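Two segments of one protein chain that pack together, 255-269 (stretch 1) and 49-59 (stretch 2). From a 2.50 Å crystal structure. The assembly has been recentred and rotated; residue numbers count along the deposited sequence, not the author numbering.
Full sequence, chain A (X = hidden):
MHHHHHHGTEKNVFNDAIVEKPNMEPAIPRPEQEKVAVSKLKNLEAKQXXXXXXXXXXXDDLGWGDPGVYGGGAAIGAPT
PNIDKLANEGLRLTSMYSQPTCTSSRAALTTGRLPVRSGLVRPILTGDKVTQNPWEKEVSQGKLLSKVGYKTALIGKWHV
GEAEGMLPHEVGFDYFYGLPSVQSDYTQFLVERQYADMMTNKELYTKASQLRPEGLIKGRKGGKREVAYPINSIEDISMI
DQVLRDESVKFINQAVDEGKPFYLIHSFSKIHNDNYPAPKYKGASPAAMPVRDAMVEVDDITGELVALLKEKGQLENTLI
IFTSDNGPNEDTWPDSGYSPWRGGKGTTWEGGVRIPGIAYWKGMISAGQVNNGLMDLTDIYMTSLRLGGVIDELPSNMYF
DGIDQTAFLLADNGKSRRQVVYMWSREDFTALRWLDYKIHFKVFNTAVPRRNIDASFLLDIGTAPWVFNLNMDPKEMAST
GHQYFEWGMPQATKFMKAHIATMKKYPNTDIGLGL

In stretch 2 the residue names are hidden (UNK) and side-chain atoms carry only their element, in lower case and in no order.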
# COMPACT_ATOMS: atom_id res chain seq x y z
N ALA A 255 -30.55 -49.28 2.07
CA ALA A 255 -31.76 -48.64 1.56
C ALA A 255 -32.21 -49.28 0.25
O ALA A 255 -33.41 -49.46 0.02
CB ALA A 255 -31.52 -47.14 1.37
N VAL A 256 -31.26 -49.62 -0.63
CA VAL A 256 -31.63 -50.22 -1.91
C VAL A 256 -32.18 -51.62 -1.70
O VAL A 256 -33.09 -52.07 -2.40
CB VAL A 256 -30.44 -50.21 -2.87
CG1 VAL A 256 -30.79 -50.95 -4.15
CG2 VAL A 256 -30.01 -48.78 -3.18
N ASP A 257 -31.62 -52.36 -0.72
CA ASP A 257 -32.10 -53.71 -0.45
C ASP A 257 -33.49 -53.70 0.18
O ASP A 257 -34.25 -54.66 0.01
CB ASP A 257 -31.11 -54.45 0.45
CG ASP A 257 -29.80 -54.77 -0.26
OD1 ASP A 257 -29.72 -54.56 -1.49
OD2 ASP A 257 -28.86 -55.24 0.41
N GLU A 258 -33.83 -52.64 0.90
CA GLU A 258 -35.18 -52.49 1.45
C GLU A 258 -36.17 -51.96 0.42
O GLU A 258 -37.38 -51.98 0.69
CB GLU A 258 -35.17 -51.55 2.65
CG GLU A 258 -34.37 -52.06 3.84
CD GLU A 258 -34.20 -51.01 4.92
OE1 GLU A 258 -35.01 -50.07 4.97
OE2 GLU A 258 -33.24 -51.13 5.72
N GLY A 259 -35.70 -51.49 -0.73
CA GLY A 259 -36.59 -50.94 -1.73
C GLY A 259 -37.09 -49.55 -1.44
O GLY A 259 -38.12 -49.15 -1.99
N LYS A 260 -36.40 -48.80 -0.58
CA LYS A 260 -36.85 -47.46 -0.22
C LYS A 260 -35.93 -46.40 -0.83
O LYS A 260 -34.72 -46.61 -0.96
CB LYS A 260 -36.88 -47.28 1.30
CG LYS A 260 -38.00 -48.04 1.99
CD LYS A 260 -37.93 -47.89 3.50
CE LYS A 260 -39.06 -48.65 4.18
NZ LYS A 260 -38.88 -48.74 5.65
N PRO A 261 -36.48 -45.25 -1.20
CA PRO A 261 -35.61 -44.16 -1.69
C PRO A 261 -34.71 -43.67 -0.57
O PRO A 261 -35.11 -43.61 0.60
CB PRO A 261 -36.60 -43.07 -2.13
CG PRO A 261 -37.95 -43.74 -2.18
CD PRO A 261 -37.90 -44.85 -1.18
N PHE A 262 -33.48 -43.32 -0.93
CA PHE A 262 -32.53 -42.80 0.04
C PHE A 262 -32.19 -41.35 -0.29
O PHE A 262 -32.17 -40.95 -1.46
CB PHE A 262 -31.24 -43.65 0.08
CG PHE A 262 -30.35 -43.50 -1.12
CD1 PHE A 262 -29.49 -42.41 -1.23
CD2 PHE A 262 -30.33 -44.46 -2.11
CE1 PHE A 262 -28.67 -42.26 -2.33
CE2 PHE A 262 -29.50 -44.32 -3.21
CZ PHE A 262 -28.67 -43.22 -3.32
N TYR A 263 -31.97 -40.57 0.76
CA TYR A 263 -31.43 -39.22 0.65
C TYR A 263 -30.18 -39.17 1.51
O TYR A 263 -30.27 -39.24 2.74
CB TYR A 263 -32.44 -38.17 1.09
CG TYR A 263 -31.96 -36.75 0.84
CD1 TYR A 263 -31.06 -36.15 1.69
CD2 TYR A 263 -32.40 -36.03 -0.27
CE1 TYR A 263 -30.60 -34.87 1.46
CE2 TYR A 263 -31.96 -34.75 -0.50
CZ TYR A 263 -31.06 -34.17 0.37
OH TYR A 263 -30.61 -32.89 0.14
N LEU A 264 -29.02 -39.07 0.87
CA LEU A 264 -27.74 -39.13 1.56
C LEU A 264 -26.95 -37.86 1.27
O LEU A 264 -26.72 -37.52 0.10
CB LEU A 264 -26.94 -40.36 1.12
CG LEU A 264 -25.49 -40.40 1.62
CD1 LEU A 264 -25.44 -40.37 3.14
CD2 LEU A 264 -24.77 -41.63 1.09
N ILE A 265 -26.52 -37.18 2.32
CA ILE A 265 -25.52 -36.12 2.24
C ILE A 265 -24.20 -36.75 2.71
O ILE A 265 -24.00 -36.98 3.90
CB ILE A 265 -25.89 -34.91 3.08
CG1 ILE A 265 -27.12 -34.22 2.51
CG2 ILE A 265 -24.71 -33.94 3.15
CD1 ILE A 265 -27.68 -33.12 3.40
N HIS A 266 -23.31 -37.03 1.76
CA HIS A 266 -21.97 -37.50 2.08
C HIS A 266 -21.06 -36.28 2.21
O HIS A 266 -20.70 -35.66 1.20
CB HIS A 266 -21.44 -38.46 1.02
CG HIS A 266 -20.13 -39.09 1.38
ND1 HIS A 266 -20.05 -40.27 2.10
CD2 HIS A 266 -18.86 -38.70 1.15
CE1 HIS A 266 -18.78 -40.58 2.28
NE2 HIS A 266 -18.04 -39.64 1.71
N SER A 267 -20.70 -35.95 3.44
CA SER A 267 -20.00 -34.70 3.76
C SER A 267 -18.55 -35.04 4.09
O SER A 267 -18.20 -35.32 5.23
CB SER A 267 -20.71 -34.00 4.93
OG SER A 267 -20.00 -32.85 5.36
N PHE A 268 -17.70 -34.99 3.06
CA PHE A 268 -16.28 -35.26 3.26
C PHE A 268 -15.72 -34.39 4.38
O PHE A 268 -16.13 -33.23 4.56
CB PHE A 268 -15.48 -34.97 1.99
CG PHE A 268 -15.80 -35.87 0.83
CD1 PHE A 268 -15.14 -37.07 0.67
CD2 PHE A 268 -16.75 -35.49 -0.11
CE1 PHE A 268 -15.43 -37.89 -0.40
CE2 PHE A 268 -17.04 -36.31 -1.18
CZ PHE A 268 -16.37 -37.51 -1.33
N SER A 269 -14.78 -34.95 5.14
CA SER A 269 -13.97 -34.11 6.02
C SER A 269 -12.96 -33.30 5.21
O SER A 269 -12.68 -32.14 5.53
CB SER A 269 -13.25 -34.97 7.06
OG SER A 269 -12.36 -34.17 7.82
N UNK A 49 -40.64 -47.25 -10.27
CA UNK A 49 -41.56 -47.70 -9.26
C UNK A 49 -41.49 -46.99 -7.93
O UNK A 49 -42.17 -47.40 -6.99
N UNK A 50 -40.68 -45.94 -7.81
CA UNK A 50 -40.62 -45.17 -6.57
C UNK A 50 -39.88 -43.86 -6.83
O UNK A 50 -39.27 -43.67 -7.89
c UNK A 50 -39.95 -45.97 -5.45
c UNK A 50 -36.00 -48.53 -4.85
n UNK A 50 -34.68 -48.68 -4.90
c UNK A 50 -37.93 -47.04 -4.45
n UNK A 50 -36.80 -49.56 -5.11
c UNK A 50 -38.50 -46.35 -5.69
n UNK A 50 -36.51 -47.33 -4.54
N UNK A 51 -39.95 -42.97 -5.85
CA UNK A 51 -39.33 -41.66 -5.98
C UNK A 51 -37.81 -41.79 -6.12
O UNK A 51 -37.23 -42.79 -5.71
n UNK A 51 -43.28 -38.89 -1.89
c UNK A 51 -41.45 -39.71 -3.37
c UNK A 51 -41.13 -40.37 -4.70
c UNK A 51 -42.91 -39.31 -3.27
c UNK A 51 -39.67 -40.79 -4.77
N UNK A 52 -37.16 -40.78 -6.70
CA UNK A 52 -35.72 -40.88 -6.94
C UNK A 52 -34.89 -40.68 -5.68
O UNK A 52 -35.31 -40.03 -4.72
c UNK A 52 -36.52 -38.75 -7.67
c UNK A 52 -35.45 -39.76 -7.95
c UNK A 52 -37.74 -39.55 -7.27
N UNK A 53 -33.70 -41.27 -5.70
CA UNK A 53 -32.71 -41.02 -4.67
C UNK A 53 -31.96 -39.72 -4.97
O UNK A 53 -31.89 -39.27 -6.12
o UNK A 53 -33.23 -43.86 -3.90
c UNK A 53 -31.69 -42.16 -4.59
n UNK A 53 -31.87 -44.33 -5.62
c UNK A 53 -32.33 -43.53 -4.67
N UNK A 54 -31.41 -39.12 -3.93
CA UNK A 54 -30.53 -37.97 -4.07
C UNK A 54 -29.25 -38.27 -3.31
O UNK A 54 -29.29 -38.71 -2.16
c UNK A 54 -30.20 -35.51 -3.70
c UNK A 54 -32.47 -36.39 -4.29
c UNK A 54 -31.18 -36.67 -3.55
N UNK A 55 -28.11 -38.04 -3.96
CA UNK A 55 -26.80 -38.14 -3.33
C UNK A 55 -26.12 -36.79 -3.47
O UNK A 55 -25.85 -36.34 -4.59
c UNK A 55 -25.96 -39.24 -3.98
c UNK A 55 -24.47 -39.79 -2.03
c UNK A 55 -24.52 -39.37 -3.49
c UNK A 55 -23.75 -40.35 -4.36
N UNK A 56 -25.88 -36.13 -2.34
CA UNK A 56 -25.19 -34.84 -2.32
C UNK A 56 -23.78 -35.10 -1.83
O UNK A 56 -23.56 -35.43 -0.66
c UNK A 56 -25.23 -32.47 -1.50
c UNK A 56 -25.92 -33.83 -1.43
c UNK A 56 -27.38 -33.71 -1.83
N UNK A 57 -22.80 -34.95 -2.73
CA UNK A 57 -21.39 -35.07 -2.38
C UNK A 57 -20.89 -33.67 -2.02
O UNK A 57 -20.74 -32.81 -2.89
c UNK A 57 -20.68 -38.06 -2.83
c UNK A 57 -20.59 -35.66 -3.53
c UNK A 57 -20.22 -37.47 -5.22
c UNK A 57 -20.97 -37.08 -3.95
N UNK A 58 -20.63 -33.45 -0.73
CA UNK A 58 -20.28 -32.14 -0.21
C UNK A 58 -18.83 -32.17 0.23
O UNK A 58 -18.50 -32.75 1.27
c UNK A 58 -21.21 -31.76 0.94
c UNK A 58 -21.18 -30.32 1.44
c UNK A 58 -21.60 -29.34 0.36
c UNK A 58 -22.07 -30.20 2.66
N UNK A 59 -17.96 -31.56 -0.56
CA UNK A 59 -16.55 -31.44 -0.22
C UNK A 59 -16.35 -30.17 0.60
O UNK A 59 -17.01 -29.15 0.37
c UNK A 59 -15.67 -31.43 -1.49
c UNK A 59 -16.06 -32.59 -2.39
c UNK A 59 -14.20 -31.51 -1.11
O HOH W 1 -33.12 -46.88 -3.43
O HOH W 2 -18.08 -31.62 3.62

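Position 49 has no side-chain atoms and touches nothing on stretch 1. At its backbone angles, with positive phi just after a helix, a CB would be jammed against the preceding carbonyl O, so it is glycine, G49.

Position 50 carries three carbons, a nitrogen, then a carbon bearing two more nitrogens, an extended chain that runs over the turn at G259 that follows the helix of stretch 1. The end group is a guanidinium, hence arginine, R50. R50 CD lies 3.2 Å from G259 O and 3.9 Å from P261 CD. G259 O and K260 N lie over one face of the guanidinium, and R50 NH2 donates to a water (2.8 Å to its O).

Position 51 has four carbons in a row ending in nitrogen; of this side chain only the base approaches stretch 1, CB lying 4.3 Å from P261 CG, while its end leads away. It is lysine, K51. K51 O is closer, 3.6 Å from P261 CB.

At position 52 three carbons close a ring onto the backbone nitrogen. CB points away from stretch 1, and the backbone O makes the nearest contact, with P261: proline, P52. P52 O lies 4.2 Å from P261 CB.

Position 53 shows two carbons, the second carrying one oxygen and one nitrogen, and the group lies against F262. Aspartate would have two oxygens, so this is asparagine, N53. N53 OD1 accepts from F262 N at 3.0 Å, standing in for a backbone carbonyl just ahead of the regular ladder. The same side chain lays N53 CB over the F262 ring, 3.4 Å from the centroid, a CH-pi contact.

Position 54 has three carbons, branched at CB, which lies 3.6 Å from Y263 CD2: valine, V54. Its backbone bonds to stretch 1 through both N and O: V54 N donates to F262 O (3.2 Å) and L264 N donates to V54 O (3.1 Å).

Position 55 has four carbons forked at the second, one end against L264, so it is leucine, L55, rather than a CB-branched isoleucine. L55 CD1 reaches L264 CD2 at 3.6 Å.

Position 56 again has three carbons branched at CB, which sits 4.1 Å from I265 CG1: valine, V56. V56 N donates to L264 O and V56 O accepts from H266 N, both at 2.9 Å.

Position 57 has four carbons forked at the second, one end lying against H266: leucine, L57. L57 CD2 lies 3.9 Å from H266 CB.

Position 58 repeats that fork, one end near S267, and is leucine, L58. L58 N donates to H266 O at 2.9 Å, and L58 CD2 lies 4.3 Å from S267 OG.

Position 59 has three carbons branched at CB, one against the F268 ring: valine, V59, with V59 CG2 3.8 Å from F268 CD2.

The contact is a parallel pair of strands, their axes 11° apart, in which alternate residues of stretch 2 carry the backbone bonds. The ladder ends in a weak bond from F268 N to L58 O (3.0 Å). Neighbours in register share a face: Y263, I265 and S267 with V54, V56 and L58; L264 and H266 with L55 and L57. The rule is aliphatic residues along stretch 2 from V54 on, facing a mixed set on stretch 1 that includes Y263, H266 and S267, and polar fitting at the start, where N53 secures the entry and R50 spans the turn.

Stretch 2, residues 49-59: GRKPNVLVLLV
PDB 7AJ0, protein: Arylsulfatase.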